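Local coordinates for uncharacterized protein (Bacteroides eggerthii, PDB 4FTD) that is of unknown function but carries a six-bladed beta-propeller and an immunoglobulin-like domain and may take part in carbohydrate metabolism, at residues G145-V150 with L164-D169; V151-T156 with Y190-G195; F159-L164 with L180-V185; V202-L207 with Y218-P223. All coordinates share one frame; numbering follows the deposited sequence.

Contact 1: residues G145-V150 with L164-D169; sequences GEHVLV and LLKVSD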
# COMPACT_ATOMS: atom_id res chain seq x y z
N GLY A 145 -9.35 -8.25 2.27
CA GLY A 145 -10.45 -7.31 2.46
C GLY A 145 -11.65 -7.93 3.15
O GLY A 145 -12.36 -7.24 3.85
N GLU A 146 -11.86 -9.22 2.95
CA GLU A 146 -13.00 -9.93 3.51
C GLU A 146 -12.54 -10.74 4.73
O GLU A 146 -13.22 -10.75 5.74
CB GLU A 146 -13.63 -10.83 2.46
CG GLU A 146 -14.88 -11.54 2.95
CD GLU A 146 -15.50 -12.49 1.92
OE1 GLU A 146 -14.82 -12.90 0.94
OE2 GLU A 146 -16.69 -12.84 2.12
N HIS A 147 -11.39 -11.43 4.62
CA HIS A 147 -10.83 -12.16 5.74
C HIS A 147 -9.35 -11.87 5.95
O HIS A 147 -8.66 -11.46 5.04
CB HIS A 147 -10.91 -13.67 5.52
CG HIS A 147 -12.30 -14.20 5.37
ND1 HIS A 147 -12.86 -14.46 4.14
CD2 HIS A 147 -13.24 -14.51 6.29
CE1 HIS A 147 -14.08 -14.93 4.32
NE2 HIS A 147 -14.33 -14.97 5.61
N VAL A 148 -8.90 -12.21 7.14
CA VAL A 148 -7.48 -12.42 7.46
C VAL A 148 -7.30 -13.95 7.66
O VAL A 148 -8.06 -14.57 8.37
CB VAL A 148 -7.06 -11.68 8.72
CG1 VAL A 148 -5.66 -12.11 9.22
CG2 VAL A 148 -7.15 -10.17 8.45
N LEU A 149 -6.34 -14.53 6.97
CA LEU A 149 -5.92 -15.92 7.13
C LEU A 149 -4.74 -15.93 8.09
O LEU A 149 -3.80 -15.16 7.91
CB LEU A 149 -5.50 -16.51 5.78
CG LEU A 149 -4.68 -17.82 5.75
CD1 LEU A 149 -5.56 -18.97 6.28
CD2 LEU A 149 -4.10 -18.09 4.34
N VAL A 150 -4.82 -16.78 9.14
CA VAL A 150 -3.76 -16.95 10.11
C VAL A 150 -3.29 -18.40 9.99
O VAL A 150 -4.10 -19.31 10.15
CB VAL A 150 -4.23 -16.67 11.53
CG1 VAL A 150 -3.05 -16.88 12.46
CG2 VAL A 150 -4.81 -15.26 11.59
N LEU A 164 -9.47 -18.50 9.40
CA LEU A 164 -9.86 -17.19 8.90
C LEU A 164 -10.53 -16.38 10.02
O LEU A 164 -11.11 -16.93 10.95
CB LEU A 164 -10.81 -17.34 7.72
CG LEU A 164 -10.32 -18.14 6.51
CD1 LEU A 164 -11.46 -18.31 5.51
CD2 LEU A 164 -9.13 -17.48 5.86
N LEU A 165 -10.40 -15.07 9.91
CA LEU A 165 -11.05 -14.11 10.77
C LEU A 165 -11.76 -13.16 9.81
O LEU A 165 -11.17 -12.62 8.90
CB LEU A 165 -9.98 -13.38 11.56
CG LEU A 165 -9.05 -14.16 12.52
CD1 LEU A 165 -7.89 -13.29 12.98
CD2 LEU A 165 -9.84 -14.64 13.75
N LYS A 166 -13.05 -13.00 9.97
CA LYS A 166 -13.81 -12.11 9.12
C LYS A 166 -13.41 -10.66 9.48
O LYS A 166 -13.40 -10.27 10.66
CB LYS A 166 -15.31 -12.37 9.35
CG LYS A 166 -16.15 -12.43 8.10
CD LYS A 166 -17.66 -12.38 8.36
CE LYS A 166 -18.17 -13.37 9.40
NZ LYS A 166 -17.87 -14.79 9.08
N VAL A 167 -13.01 -9.89 8.48
CA VAL A 167 -12.62 -8.49 8.69
C VAL A 167 -13.74 -7.65 9.35
O VAL A 167 -13.45 -6.87 10.26
CB VAL A 167 -12.10 -7.85 7.40
CG1 VAL A 167 -11.89 -6.35 7.61
CG2 VAL A 167 -10.80 -8.55 6.99
N SER A 168 -14.99 -7.86 8.97
CA SER A 168 -16.10 -7.13 9.62
C SER A 168 -16.15 -7.41 11.14
O SER A 168 -16.43 -6.50 11.93
CB SER A 168 -17.44 -7.43 8.97
OG SER A 168 -17.67 -8.81 8.98
N ASP A 169 -15.84 -8.64 11.56
CA ASP A 169 -15.71 -8.96 12.99
C ASP A 169 -14.53 -8.27 13.65
O ASP A 169 -14.68 -7.67 14.70
CB ASP A 169 -15.58 -10.46 13.22
CG ASP A 169 -16.88 -11.21 12.96
OD1 ASP A 169 -17.95 -10.59 12.95
OD2 ASP A 169 -16.82 -12.45 12.79
O HOH W 1 -15.43 -9.21 6.42
O HOH W 2 -16.72 -15.69 6.45

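Contact 2: residues V151-T156 with Y190-G195; sequences VSRPTT and YDYNMG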
# COMPACT_ATOMS: atom_id res chain seq x y z
N VAL A 151 -2.02 -18.61 9.61
CA VAL A 151 -1.53 -19.98 9.33
C VAL A 151 -0.90 -20.46 10.63
O VAL A 151 0.31 -20.56 10.77
CB VAL A 151 -0.57 -20.06 8.12
CG1 VAL A 151 -0.22 -21.53 7.84
CG2 VAL A 151 -1.18 -19.36 6.92
N SER A 152 -1.75 -20.75 11.60
CA SER A 152 -1.29 -21.18 12.89
C SER A 152 -1.10 -22.70 12.97
O SER A 152 -1.93 -23.45 12.53
CB SER A 152 -2.27 -20.73 13.99
OG SER A 152 -3.58 -21.15 13.69
N ARG A 153 0.06 -23.11 13.46
CA ARG A 153 0.30 -24.50 13.79
C ARG A 153 -0.11 -24.60 15.28
O ARG A 153 0.16 -23.70 16.06
CB ARG A 153 1.76 -24.87 13.63
CG ARG A 153 2.19 -25.05 12.17
CD ARG A 153 3.61 -25.58 12.15
NE ARG A 153 4.50 -24.47 12.45
CZ ARG A 153 5.61 -24.51 13.21
NH1 ARG A 153 6.00 -25.61 13.84
NH2 ARG A 153 6.31 -23.40 13.38
N PRO A 154 -0.76 -25.70 15.65
CA PRO A 154 -1.33 -25.79 16.99
C PRO A 154 -0.28 -25.90 18.10
O PRO A 154 0.58 -26.74 18.04
CB PRO A 154 -2.19 -27.03 16.94
CG PRO A 154 -1.75 -27.81 15.74
CD PRO A 154 -1.15 -26.83 14.79
N THR A 155 -0.40 -25.09 19.14
CA THR A 155 0.57 -25.12 20.21
C THR A 155 -0.07 -24.59 21.48
O THR A 155 -1.14 -23.96 21.42
CB THR A 155 1.88 -24.34 19.81
OG1 THR A 155 2.85 -24.66 20.76
CG2 THR A 155 1.73 -22.84 19.78
N THR A 156 0.54 -24.89 22.63
CA THR A 156 -0.02 -24.45 23.89
C THR A 156 -0.14 -22.92 23.92
O THR A 156 0.68 -22.25 23.28
CB THR A 156 0.78 -24.96 25.08
OG1 THR A 156 0.04 -24.68 26.26
CG2 THR A 156 2.22 -24.27 25.14
N TYR A 190 6.92 -29.49 8.66
CA TYR A 190 5.71 -28.85 9.20
C TYR A 190 4.60 -29.15 8.24
O TYR A 190 4.79 -29.13 7.00
CB TYR A 190 5.78 -27.32 9.38
CG TYR A 190 6.95 -26.73 10.16
CD1 TYR A 190 7.68 -27.46 11.07
CD2 TYR A 190 7.26 -25.35 10.05
CE1 TYR A 190 8.74 -26.89 11.78
CE2 TYR A 190 8.31 -24.77 10.76
CZ TYR A 190 9.06 -25.56 11.64
OH TYR A 190 10.14 -25.03 12.35
N ASP A 191 3.44 -29.44 8.76
CA ASP A 191 2.28 -29.73 7.90
C ASP A 191 1.89 -28.52 7.03
O ASP A 191 1.32 -28.66 5.99
CB ASP A 191 1.10 -30.09 8.75
CG ASP A 191 1.24 -31.44 9.47
OD1 ASP A 191 2.00 -32.31 9.03
OD2 ASP A 191 0.54 -31.59 10.48
N TYR A 192 2.03 -27.33 7.60
CA TYR A 192 1.80 -26.06 6.93
C TYR A 192 2.68 -24.99 7.61
O TYR A 192 3.07 -25.12 8.77
CB TYR A 192 0.34 -25.67 6.86
CG TYR A 192 -0.45 -26.19 8.03
CD1 TYR A 192 -0.38 -25.55 9.26
CD2 TYR A 192 -1.23 -27.33 7.91
CE1 TYR A 192 -1.04 -26.06 10.36
CE2 TYR A 192 -1.93 -27.84 9.03
CZ TYR A 192 -1.81 -27.19 10.23
OH TYR A 192 -2.43 -27.61 11.33
N ASN A 193 2.94 -23.95 6.85
CA ASN A 193 3.83 -22.88 7.25
C ASN A 193 3.48 -21.59 6.56
O ASN A 193 3.06 -20.66 7.23
CB ASN A 193 5.27 -23.28 7.01
CG ASN A 193 6.27 -22.35 7.71
OD1 ASN A 193 6.08 -22.04 8.88
ND2 ASN A 193 7.35 -21.93 7.02
N MSE A 194 3.58 -21.52 5.23
CA MSE A 194 3.17 -20.28 4.50
C MSE A 194 1.78 -20.51 3.91
O MSE A 194 1.32 -21.62 3.82
CB MSE A 194 4.14 -19.98 3.36
CG MSE A 194 5.52 -19.69 3.83
SE MSE A 194 5.56 -17.95 4.85
CE MSE A 194 6.00 -18.52 6.69
N GLY A 195 1.13 -19.44 3.48
CA GLY A 195 -0.11 -19.57 2.73
C GLY A 195 -0.54 -18.20 2.23
O GLY A 195 0.15 -17.22 2.49
O HOH W 3 2.85 -20.47 9.94
O HOH W 4 4.76 -21.93 11.28

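Contact 3: residues F159-L164 with L180-V185; sequences FHTPHL and LDVTGV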
# COMPACT_ATOMS: atom_id res chain seq x y z
N PHE A 159 -3.89 -24.24 20.80
CA PHE A 159 -3.99 -25.36 19.86
C PHE A 159 -4.90 -25.02 18.68
O PHE A 159 -5.78 -25.82 18.29
CB PHE A 159 -4.37 -26.66 20.60
CG PHE A 159 -3.34 -27.09 21.60
CD1 PHE A 159 -2.20 -27.77 21.18
CD2 PHE A 159 -3.44 -26.73 22.95
CE1 PHE A 159 -1.21 -28.14 22.08
CE2 PHE A 159 -2.49 -27.14 23.86
CZ PHE A 159 -1.37 -27.84 23.44
N HIS A 160 -4.62 -23.87 18.07
CA HIS A 160 -5.34 -23.41 16.84
C HIS A 160 -4.67 -23.95 15.59
O HIS A 160 -3.46 -23.87 15.45
CB HIS A 160 -5.37 -21.86 16.72
CG HIS A 160 -6.27 -21.18 17.71
ND1 HIS A 160 -6.20 -19.82 17.98
CD2 HIS A 160 -7.25 -21.67 18.51
CE1 HIS A 160 -7.10 -19.51 18.90
NE2 HIS A 160 -7.75 -20.62 19.24
N THR A 161 -5.48 -24.54 14.72
CA THR A 161 -5.06 -24.90 13.34
C THR A 161 -5.40 -23.69 12.44
O THR A 161 -5.97 -22.69 12.89
CB THR A 161 -5.73 -26.22 12.93
OG1 THR A 161 -7.12 -26.07 13.10
CG2 THR A 161 -5.24 -27.44 13.81
N PRO A 162 -4.97 -23.71 11.16
CA PRO A 162 -5.15 -22.53 10.31
C PRO A 162 -6.60 -22.07 10.17
O PRO A 162 -7.52 -22.90 10.08
CB PRO A 162 -4.56 -22.99 8.96
CG PRO A 162 -3.52 -24.02 9.37
CD PRO A 162 -4.17 -24.75 10.53
N HIS A 163 -6.79 -20.76 10.23
CA HIS A 163 -8.10 -20.22 10.30
C HIS A 163 -8.22 -18.85 9.67
O HIS A 163 -7.25 -18.20 9.40
CB HIS A 163 -8.56 -20.16 11.77
CG HIS A 163 -7.66 -19.37 12.66
ND1 HIS A 163 -6.46 -19.88 13.13
CD2 HIS A 163 -7.80 -18.13 13.22
CE1 HIS A 163 -5.91 -18.98 13.96
NE2 HIS A 163 -6.68 -17.90 14.00
N LEU A 164 -9.47 -18.50 9.40
CA LEU A 164 -9.86 -17.19 8.90
C LEU A 164 -10.53 -16.38 10.02
O LEU A 164 -11.11 -16.93 10.95
CB LEU A 164 -10.81 -17.34 7.72
CG LEU A 164 -10.32 -18.14 6.51
CD1 LEU A 164 -11.46 -18.31 5.51
CD2 LEU A 164 -9.13 -17.48 5.86
N LEU A 180 -10.34 -23.78 9.05
CA LEU A 180 -10.35 -24.55 7.85
C LEU A 180 -10.42 -26.03 8.14
O LEU A 180 -9.85 -26.51 9.12
CB LEU A 180 -9.06 -24.25 7.09
CG LEU A 180 -8.93 -22.82 6.51
CD1 LEU A 180 -7.51 -22.63 5.95
CD2 LEU A 180 -9.97 -22.52 5.41
N ASP A 181 -11.06 -26.77 7.24
CA ASP A 181 -11.02 -28.23 7.27
C ASP A 181 -9.61 -28.65 6.91
O ASP A 181 -9.16 -28.38 5.80
CB ASP A 181 -12.05 -28.79 6.29
CG ASP A 181 -12.12 -30.30 6.29
OD1 ASP A 181 -11.25 -30.99 6.86
OD2 ASP A 181 -13.07 -30.81 5.68
N VAL A 182 -8.89 -29.27 7.86
CA VAL A 182 -7.49 -29.71 7.64
C VAL A 182 -7.41 -31.26 7.65
O VAL A 182 -6.35 -31.83 7.84
CB VAL A 182 -6.47 -29.02 8.58
CG1 VAL A 182 -6.29 -27.55 8.21
CG2 VAL A 182 -6.88 -29.16 10.05
N THR A 183 -8.51 -31.95 7.38
CA THR A 183 -8.49 -33.44 7.27
C THR A 183 -7.51 -33.86 6.17
O THR A 183 -7.55 -33.31 5.07
CB THR A 183 -9.87 -34.01 6.95
OG1 THR A 183 -10.78 -33.42 7.85
CG2 THR A 183 -9.93 -35.55 7.17
N GLY A 184 -6.55 -34.71 6.51
CA GLY A 184 -5.52 -35.14 5.54
C GLY A 184 -4.45 -34.12 5.18
O GLY A 184 -3.62 -34.40 4.31
N VAL A 185 -4.45 -32.95 5.83
CA VAL A 185 -3.45 -31.94 5.57
C VAL A 185 -2.27 -32.28 6.52
O VAL A 185 -2.12 -31.73 7.62
CB VAL A 185 -4.01 -30.52 5.75
CG1 VAL A 185 -2.90 -29.47 5.57
CG2 VAL A 185 -5.15 -30.30 4.77
O HOH W 5 -7.82 -25.50 10.64

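Contact 4: residues V202-L207 with Y218-P223; sequences VYLSSL and YYWETP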
# COMPACT_ATOMS: atom_id res chain seq x y z
N VAL A 202 -8.10 -20.19 -0.47
CA VAL A 202 -6.98 -20.34 0.44
C VAL A 202 -5.96 -21.32 -0.15
O VAL A 202 -6.32 -22.38 -0.70
CB VAL A 202 -7.43 -20.82 1.81
CG1 VAL A 202 -6.22 -20.97 2.73
CG2 VAL A 202 -8.47 -19.85 2.36
N TYR A 203 -4.70 -20.93 -0.06
CA TYR A 203 -3.58 -21.78 -0.37
C TYR A 203 -2.72 -21.93 0.86
O TYR A 203 -2.43 -20.93 1.50
CB TYR A 203 -2.71 -21.14 -1.42
CG TYR A 203 -3.34 -21.01 -2.79
CD1 TYR A 203 -4.23 -19.96 -3.08
CD2 TYR A 203 -3.10 -21.94 -3.76
CE1 TYR A 203 -4.85 -19.87 -4.34
CE2 TYR A 203 -3.67 -21.83 -5.01
CZ TYR A 203 -4.53 -20.79 -5.29
OH TYR A 203 -5.17 -20.72 -6.51
N LEU A 204 -2.28 -23.15 1.16
CA LEU A 204 -1.26 -23.38 2.17
C LEU A 204 -0.17 -24.27 1.60
O LEU A 204 -0.42 -25.11 0.78
CB LEU A 204 -1.84 -24.04 3.43
CG LEU A 204 -2.91 -23.37 4.30
CD1 LEU A 204 -3.18 -24.23 5.51
CD2 LEU A 204 -2.51 -21.97 4.72
N SER A 205 1.06 -24.14 2.14
CA SER A 205 2.14 -24.99 1.76
C SER A 205 2.84 -25.55 3.01
O SER A 205 2.95 -24.84 4.02
CB SER A 205 3.13 -24.25 0.87
OG SER A 205 3.51 -22.96 1.40
N SER A 206 3.35 -26.78 2.90
CA SER A 206 4.10 -27.40 3.97
C SER A 206 5.52 -26.82 4.04
O SER A 206 5.91 -26.00 3.17
CB SER A 206 4.14 -28.93 3.77
OG SER A 206 4.99 -29.35 2.73
N LEU A 207 6.25 -27.23 5.05
CA LEU A 207 7.68 -27.00 5.20
C LEU A 207 8.34 -28.36 4.94
O LEU A 207 8.07 -29.33 5.66
CB LEU A 207 8.10 -26.44 6.58
CG LEU A 207 9.65 -26.30 6.64
CD1 LEU A 207 9.95 -24.94 6.16
CD2 LEU A 207 10.18 -26.48 8.04
N TYR A 218 -1.78 -27.08 -0.74
CA TYR A 218 -3.17 -27.32 -0.54
C TYR A 218 -4.02 -26.11 -0.94
O TYR A 218 -3.57 -24.95 -0.82
CB TYR A 218 -3.41 -27.58 0.93
CG TYR A 218 -2.64 -28.78 1.49
CD1 TYR A 218 -1.36 -28.62 1.99
CD2 TYR A 218 -3.22 -30.06 1.51
CE1 TYR A 218 -0.66 -29.70 2.57
CE2 TYR A 218 -2.54 -31.14 2.06
CZ TYR A 218 -1.26 -30.96 2.58
OH TYR A 218 -0.60 -31.99 3.16
N TYR A 219 -5.28 -26.40 -1.32
CA TYR A 219 -6.21 -25.43 -1.84
C TYR A 219 -7.60 -25.61 -1.25
O TYR A 219 -8.10 -26.75 -1.17
CB TYR A 219 -6.28 -25.63 -3.37
CG TYR A 219 -7.32 -24.79 -4.13
CD1 TYR A 219 -7.01 -23.52 -4.61
CD2 TYR A 219 -8.55 -25.32 -4.48
CE1 TYR A 219 -7.93 -22.78 -5.34
CE2 TYR A 219 -9.48 -24.57 -5.19
CZ TYR A 219 -9.15 -23.30 -5.62
OH TYR A 219 -10.04 -22.54 -6.34
N TRP A 220 -8.23 -24.49 -0.87
CA TRP A 220 -9.61 -24.45 -0.44
C TRP A 220 -10.35 -23.51 -1.36
O TRP A 220 -10.00 -22.31 -1.45
CB TRP A 220 -9.71 -23.89 0.99
CG TRP A 220 -9.32 -24.86 2.04
CD1 TRP A 220 -10.16 -25.59 2.84
CD2 TRP A 220 -7.99 -25.19 2.43
NE1 TRP A 220 -9.43 -26.40 3.68
CE2 TRP A 220 -8.09 -26.15 3.47
CE3 TRP A 220 -6.72 -24.78 2.00
CZ2 TRP A 220 -6.97 -26.69 4.08
CZ3 TRP A 220 -5.61 -25.32 2.62
CH2 TRP A 220 -5.74 -26.26 3.64
N GLU A 221 -11.35 -24.03 -2.04
CA GLU A 221 -12.16 -23.22 -2.97
C GLU A 221 -12.86 -22.10 -2.23
O GLU A 221 -12.86 -20.94 -2.65
CB GLU A 221 -13.20 -24.14 -3.64
CG GLU A 221 -14.14 -23.48 -4.64
CD GLU A 221 -13.50 -23.13 -5.98
OE1 GLU A 221 -12.57 -23.85 -6.45
OE2 GLU A 221 -13.95 -22.13 -6.58
N THR A 222 -13.48 -22.47 -1.11
CA THR A 222 -14.15 -21.56 -0.22
C THR A 222 -13.74 -21.92 1.22
O THR A 222 -13.24 -23.02 1.46
CB THR A 222 -15.71 -21.73 -0.27
OG1 THR A 222 -16.08 -22.91 0.45
CG2 THR A 222 -16.26 -21.82 -1.71
N PRO A 223 -14.03 -21.05 2.20
CA PRO A 223 -13.69 -21.31 3.60
C PRO A 223 -14.24 -22.57 4.22
O PRO A 223 -13.65 -23.10 5.14
CB PRO A 223 -14.30 -20.11 4.32
CG PRO A 223 -14.15 -19.00 3.32
CD PRO A 223 -14.48 -19.65 2.01

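Contact 1: residues G145-V150 with L164-D169
His147 and Leu164 cross on one face of an antiparallel beta hairpin, the middle pair of strands in a four-stranded blade of the beta-propeller. CD1 of Leu164 sits over the centre of the imidazole, 4.2 Å from the ring centroid, in a CH-pi contact only 7° off the ring normal. Chi1 of His147 (-61°) puts CG anti to the carbonyl carbon, on the side of Leu164. Lys166 runs beside the histidine and points the same way, with CG 4.0 Å from NE2 of His147. The other branch of Leu164, CD2, packs against CB of Leu149 at 3.8 Å. Leu197 of strand 190-198 covers this side. An alanine in place of His147 would probably leave CD1 of Leu164 without its aromatic partner and the water between ring and lysine without one of its mates. The opposite face holds Val148 and Leu165. CG2 of Val150 meets CD1 of Leu165 at 3.9 Å. Val148 and Leu165 form the hydrogen-bonded pair. One step further on, Lys166 is the N-cap of a short helix. Val167 N, in the first turn, donates to Glu146 O at 2.9 Å from above the carbonyl plane. A water bridges His147 and Lys166 at the surface, 2.6 Å from His147 NE2 and 3.0 Å from Lys166 NZ.

Contact 2: residues V151-T156 with Y190-G195
Arg153 bends at chi3 (-76°), which swings NE aside from the extended CG-CD run, and the guanidinium lies flat on the ring of Tyr190. On the tyrosine, CG stands anti to the carbonyl carbon (chi1 -52°). The two planes differ by 6° and their centres are 3.7 Å apart, a stacked cation-pi pair. NH1 lies over the centre of the ring, while NH2 is nearest to CE2 of Tyr190 at 3.6 Å. A water in the guanidinium plane accepts from Arg153 NE at 2.8 Å and lies 2.7 Å from Asn193 OD1, to which it may donate. The amide nitrogen of Asn193 is held by Gly246 O. A leucine in place of Arg153 would probably leave the Tyr190 face without its cation and the water without its NE donor. Tyr192 slides past the arginine in the opposite direction, with CE1 3.8 Å from Arg153 CG. Tyr192 O is buried against the arginine methylenes and has no polar partner. Further in, CG1 of Val151 packs on Asn193 O at 3.4 Å. Asn193 and Met194, a selenomethionine, both face Ser205 in a classic beta bulge. No direct hydrogen bond joins the segments, as fits side-chain packing between neighbouring propeller blades.

Contact 3: residues F159-L164 with L180-V185
Leu180 N donates to Pro162 O at 3.1 Å, where the segment 180-185 leaves the edge of the blade. The contact thus lies at the rim of a four-stranded propeller blade, beside the start of strand 163-166. Beyond it, Val182 to Val185 form a type II beta turn, with Gly184 at positive phi.

The side chains gather round this single backbone bond. Chi1 of Leu180 (-68°) sets CG anti to the carbonyl carbon, 3.8 Å from Pro162 O. CD1 of Leu180 then meets CB of Pro162 at 4.2 Å. Its other branch, CD2, approaches CD1 of Leu164. At another ring carbon, CD of Pro162 touches CG1 of Val182. The second methyl of Val182, CG2, faces CB of Thr161. Tyr192 of strand 190-198 also packs on Thr161 and Pro162, so the neighbouring blade closes over the same corner.

His163 points its CB away from the loop. Its ring is pinned at both nitrogens: ND1 donates to Thr161 O, near the ring plane, and NE2 bonds to Tyr130 OH. Both bonds would resist rotation of the imidazole. In the loop, Asp181 makes an Asx turn. Its OD1 accepts from Thr183 N and, through the syn lone pair, from Thr183 OG1 at 2.7 Å. One water ties the two segments together. It accepts from Thr161 OG1 at 2.6 Å and donates to both Pro162 O and Leu180 O, each at 2.7 Å.

Contact 4: residues V202-L207 with Y218-P223
Tyr203 and Tyr219 lie side by side and point the same way, yet their rings are turned at 70° to each other. The edge of Tyr219 meets the face of Tyr203 in a T-shaped pair, with centroids 5.4 Å apart. Different first torsions set this up. CG of Tyr203 stands anti to the carbonyl carbon (chi1 -68°), whereas CG of Tyr219 stands anti to the backbone N (chi1 174°). CD1 of Tyr219 touches CZ of Tyr203 at 3.8 Å. Each hydroxyl has a polar partner. Tyr203 OH bonds to His279 O, and Tyr219 OH donates to Glu221 OE1 from above the carboxylate plane. Ile230 of strand 228-233 packs on both tyrosines.

The two segments belong to the central antiparallel hairpin of a four-stranded propeller blade. Val202 pairs with Trp220 and Leu204 with Tyr218 as hydrogen-bonded pairs, while Tyr203 and Tyr219 form the non-hydrogen-bonded pair between them. The Tyr218 N to Leu204 O bond is 2.8 Å long and nearly straight.

On the other face, the indole of Trp220 reaches across to Val202 and Leu204. Its benzo part does the touching. CE3 lies 3.9 Å from CG1 of Val202, and CZ3 lies 3.7 Å from CG of Leu204. Val202 O also sits at the ring edge, in plane, close to CE3. The indole nitrogen bonds to Asp181 O in the loop before strand 190-198, which fixes the rotation of the ring. Leu149 and Val151 of the preceding blade pack against Val202 and Leu204. The hydroxyl of Tyr218 bonds to Lys216 NZ.

From the N terminus, strand 147-152 comes first and serves two contacts. Contact 1 closes the hairpin from 147-152 to 163-166. Contact 2 leaves the end of the same strand and reaches 190-195, so it crosses contact 1 along the chain. Contact 3 lies within the span of contact 2 and also crosses contact 1, with Leu164 common to both. It ties the start of strand 163-166 to the loop leading into the next blade. Contact 4 follows all three in series and closes the second blade's hairpin. Contacts 1 and 4 each hold one blade together. Contact 2 joins the blades, helped by Leu149 against Val202 and Leu164 against Pro223.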